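Local coordinates for DnaJ-like protein MG200 (Mycoplasma genitalium, PDB 4DCZ), which is a terminal organelle protein whose EAGR box, an aromatic- and glycine-rich motif, is involved in mycoplasma motility, at the interface of chains A and B. Sequence-based numbering; all coordinates share one arbitrary frame. Chains: chain A/B, DnaJ-like protein MG200.

Contact 1: the interface of chains A and B. Residues chain A 39-42; chain B 39-43.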
# COMPACT_ATOMS: atom_id res chain seq x y z
N GLY A 39 6.68 -8.77 3.68
CA GLY A 39 7.05 -7.47 4.28
C GLY A 39 7.76 -6.46 3.40
O GLY A 39 8.14 -5.40 3.86
N GLU A 40 7.93 -6.78 2.13
CA GLU A 40 8.66 -5.95 1.23
C GLU A 40 7.91 -5.91 -0.07
O GLU A 40 7.77 -6.94 -0.74
CB GLU A 40 10.02 -6.54 0.97
CG GLU A 40 10.75 -5.84 -0.17
CD GLU A 40 12.23 -6.29 -0.31
OE1 GLU A 40 12.93 -6.39 0.75
OE2 GLU A 40 12.69 -6.54 -1.47
N VAL A 41 7.47 -4.71 -0.45
CA VAL A 41 6.79 -4.51 -1.70
C VAL A 41 7.65 -3.66 -2.66
O VAL A 41 8.08 -2.59 -2.31
CB VAL A 41 5.44 -3.91 -1.41
CG1 VAL A 41 4.65 -3.74 -2.67
CG2 VAL A 41 4.75 -4.82 -0.50
N THR A 42 7.91 -4.18 -3.86
CA THR A 42 8.80 -3.55 -4.83
C THR A 42 7.98 -3.16 -6.05
O THR A 42 6.84 -3.52 -6.16
CB THR A 42 9.80 -4.56 -5.34
OG1 THR A 42 9.06 -5.67 -5.88
CG2 THR A 42 10.69 -5.06 -4.22
N GLY B 39 11.62 3.03 -4.66
CA GLY B 39 11.14 1.87 -5.41
C GLY B 39 10.95 0.61 -4.59
O GLY B 39 10.89 -0.48 -5.15
N GLU B 40 10.86 0.76 -3.28
CA GLU B 40 10.77 -0.37 -2.36
C GLU B 40 10.10 0.08 -1.05
O GLU B 40 10.38 1.15 -0.56
CB GLU B 40 12.16 -0.91 -2.07
CG GLU B 40 12.20 -2.13 -1.17
CD GLU B 40 13.62 -2.74 -1.01
OE1 GLU B 40 14.47 -2.56 -1.94
OE2 GLU B 40 13.88 -3.39 0.05
N VAL B 41 9.18 -0.72 -0.54
CA VAL B 41 8.53 -0.43 0.74
C VAL B 41 8.73 -1.66 1.62
O VAL B 41 8.60 -2.78 1.13
CB VAL B 41 7.07 -0.00 0.55
CG1 VAL B 41 6.36 0.14 1.81
CG2 VAL B 41 7.06 1.34 -0.09
N THR B 42 9.17 -1.45 2.87
CA THR B 42 9.36 -2.56 3.81
C THR B 42 8.65 -2.19 5.09
O THR B 42 8.28 -1.03 5.30
CB THR B 42 10.84 -2.84 4.15
OG1 THR B 42 11.47 -1.62 4.47
CG2 THR B 42 11.57 -3.43 3.00
N ALA B 43 8.48 -3.18 5.96
CA ALA B 43 7.69 -2.99 7.15
C ALA B 43 8.20 -1.80 7.91
O ALA B 43 7.45 -0.93 8.28
CB ALA B 43 7.70 -4.23 8.00
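Two copies of the short strand 40-42 run antiparallel across the dimer axis, A:Val41 facing B:Val41, with A:Glu40 paired to B:Thr42 and A:Thr42 to B:Glu40. The backbone hydrogen bonds form a reciprocal pair: A:Val41 N donates to B:Val41 O at 2.7 Å, and B:Val41 N returns the bond to A:Val41 O at 2.8 Å. Both are fairly straight, about 155° at the hydrogen, and each N-H meets its acceptor in the plane of the carbonyl. Valine suits the central position because its beta-branched side chain favours extended backbone.

On one side of the ribbon the two Glu40 chains cross obliquely. Each has CG anti to the backbone N and runs extended, so the carboxylates meet near the axis, turned 32° from each other; OE1 of A:Glu40 lies 3.2 Å from OE2 of B:Glu40. If both are ionised they would repel, so the proximity may raise the pKa of one.

Beside them, the methyl CG2 of B:Thr42 lies alongside A:Glu40, 4.0 Å from its CB, giving the aliphatic stem an apolar neighbour.

The strands follow Gly39, whose positive phi (76° in A:Gly39) suits glycine, and lead directly into helix 43-47, joining the two subunits through a small intermolecular sheet.

Contact 2: the interface of chains A and B. Residues chain A 43, 46-47, 66; chain B 39, 70-72.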
# COMPACT_ATOMS: atom_id res chain seq x y z
N ALA A 43 8.58 -2.47 -7.00
CA ALA A 43 7.88 -2.05 -8.20
C ALA A 43 7.36 -3.27 -8.97
O ALA A 43 6.26 -3.21 -9.49
CB ALA A 43 8.78 -1.19 -9.07
N TRP A 46 3.80 -4.49 -8.05
CA TRP A 46 2.70 -3.72 -8.62
C TRP A 46 2.64 -3.81 -10.15
O TRP A 46 1.54 -3.90 -10.72
CB TRP A 46 2.80 -2.23 -8.30
CG TRP A 46 2.67 -1.80 -6.88
CD1 TRP A 46 3.68 -1.63 -6.01
CD2 TRP A 46 1.49 -1.34 -6.21
NE1 TRP A 46 3.22 -1.13 -4.82
CE2 TRP A 46 1.88 -0.94 -4.92
CE3 TRP A 46 0.15 -1.25 -6.57
CZ2 TRP A 46 0.97 -0.46 -3.98
CZ3 TRP A 46 -0.75 -0.74 -5.65
CH2 TRP A 46 -0.34 -0.35 -4.37
N GLU A 47 3.76 -3.72 -10.84
CA GLU A 47 3.69 -3.67 -12.27
C GLU A 47 3.14 -4.97 -12.85
O GLU A 47 2.47 -4.97 -13.88
CB GLU A 47 5.03 -3.37 -12.86
CG GLU A 47 5.55 -2.02 -12.48
CD GLU A 47 4.95 -0.91 -13.29
OE1 GLU A 47 5.10 -0.95 -14.54
OE2 GLU A 47 4.36 0.03 -12.67
N TRP A 66 -6.40 1.76 -9.36
CA TRP A 66 -6.26 0.51 -8.63
C TRP A 66 -7.48 0.21 -7.83
O TRP A 66 -8.05 1.11 -7.28
CB TRP A 66 -5.09 0.62 -7.66
CG TRP A 66 -3.78 0.72 -8.31
CD1 TRP A 66 -3.02 1.86 -8.49
CD2 TRP A 66 -3.05 -0.35 -8.90
NE1 TRP A 66 -1.85 1.52 -9.15
CE2 TRP A 66 -1.86 0.17 -9.40
CE3 TRP A 66 -3.31 -1.70 -9.06
CZ2 TRP A 66 -0.94 -0.60 -10.04
CZ3 TRP A 66 -2.36 -2.49 -9.68
CH2 TRP A 66 -1.20 -1.94 -10.16
N GLY B 39 11.62 3.03 -4.66
CA GLY B 39 11.14 1.87 -5.41
C GLY B 39 10.95 0.61 -4.59
O GLY B 39 10.89 -0.48 -5.15
N PHE B 70 1.27 3.08 1.44
CA PHE B 70 2.21 3.57 0.45
C PHE B 70 1.82 3.07 -0.92
O PHE B 70 1.39 1.94 -1.07
CB PHE B 70 3.60 3.08 0.73
CG PHE B 70 4.15 3.51 2.04
CD1 PHE B 70 4.92 4.62 2.14
CD2 PHE B 70 3.93 2.79 3.15
CE1 PHE B 70 5.45 5.01 3.35
CE2 PHE B 70 4.46 3.19 4.34
CZ PHE B 70 5.21 4.31 4.43
N ASP B 71 1.98 3.89 -1.93
CA ASP B 71 1.71 3.50 -3.31
C ASP B 71 2.98 3.01 -4.00
O ASP B 71 4.02 2.87 -3.39
CB ASP B 71 1.07 4.69 -4.09
CG ASP B 71 2.03 5.85 -4.34
OD1 ASP B 71 3.23 5.73 -4.01
OD2 ASP B 71 1.60 6.89 -4.88
N GLU B 72 2.89 2.75 -5.29
CA GLU B 72 4.01 2.20 -6.02
C GLU B 72 5.28 3.05 -5.94
O GLU B 72 6.40 2.50 -6.00
CB GLU B 72 3.59 2.00 -7.46
CG GLU B 72 4.69 1.48 -8.38
CD GLU B 72 4.15 1.12 -9.74
OE1 GLU B 72 2.91 1.26 -9.95
OE2 GLU B 72 4.98 0.71 -10.58
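The EAGR box, a sequence motif rich in aromatic and glycine residues, supplies both sides of this contact: helix 43-47 of chain A presents A:Trp46, and the loop after strand 68-70 of chain B lays B:Glu72 across it. The indole of A:Trp46 has CG anti to the carbonyl carbon and is turned roughly crosswise to its CA-CB bond (chi2 92°), offering a broad face to the loop. B:Glu72 CA sits over the five-membered ring, 3.8 Å from its centroid, as a CH-pi contact. The backbone N of B:Glu72 lies above the same face, toward the rim. Tryptophan fits here because a wide, polarisable surface can receive backbone and methylene groups together.

With the backbone lying on the ring, CB of B:Glu72 comes 3.9 Å from CD1 of A:Trp46. CG stands anti to the backbone N (chi1 177°) and the chain is extended, which carries CG and the carboxylate across the indole toward the helix. The two side chains pass in opposite directions, and the carboxylate is almost parallel to the ring. One residue earlier, the loop also passes over the benzo part of the same face, with CA of B:Asp71 4.1 Å from CZ2 of A:Trp46.

Beyond the indole, the side chains of B:Glu72 and A:Glu47 cross at about a right angle, their carboxylate planes 54° apart and A:Glu47 bent at chi2. Their oxygens are modelled too close for their relation to be read.

At the edge of the A:Trp46 ring, in plane, stands CH2 of A:Trp66 from strand 64-66, while CE3 of A:Trp46 lies over the A:Trp66 face, offset toward its rim; this edge-on packing may help fix the indole's rotation.

Contact 1 and contact 2 are neighbours, their C-alpha centres about 9 Å apart, and they share B:Gly39, which precedes the pairing strand and also faces the start of the opposite helix. In each chain strand 40-42 runs straight into helix 43-47, so the backbone pairing of contact 1 should help set where that helix presents its tryptophan in contact 2. The two-fold axis repeats contact 2 with the chains exchanged, placing a loop-on-indole contact in each half of the dimer. Directional strand pairing and a loop lying on a tryptophan face are thus combined in one continuous interface, consistent with a dimeric domain.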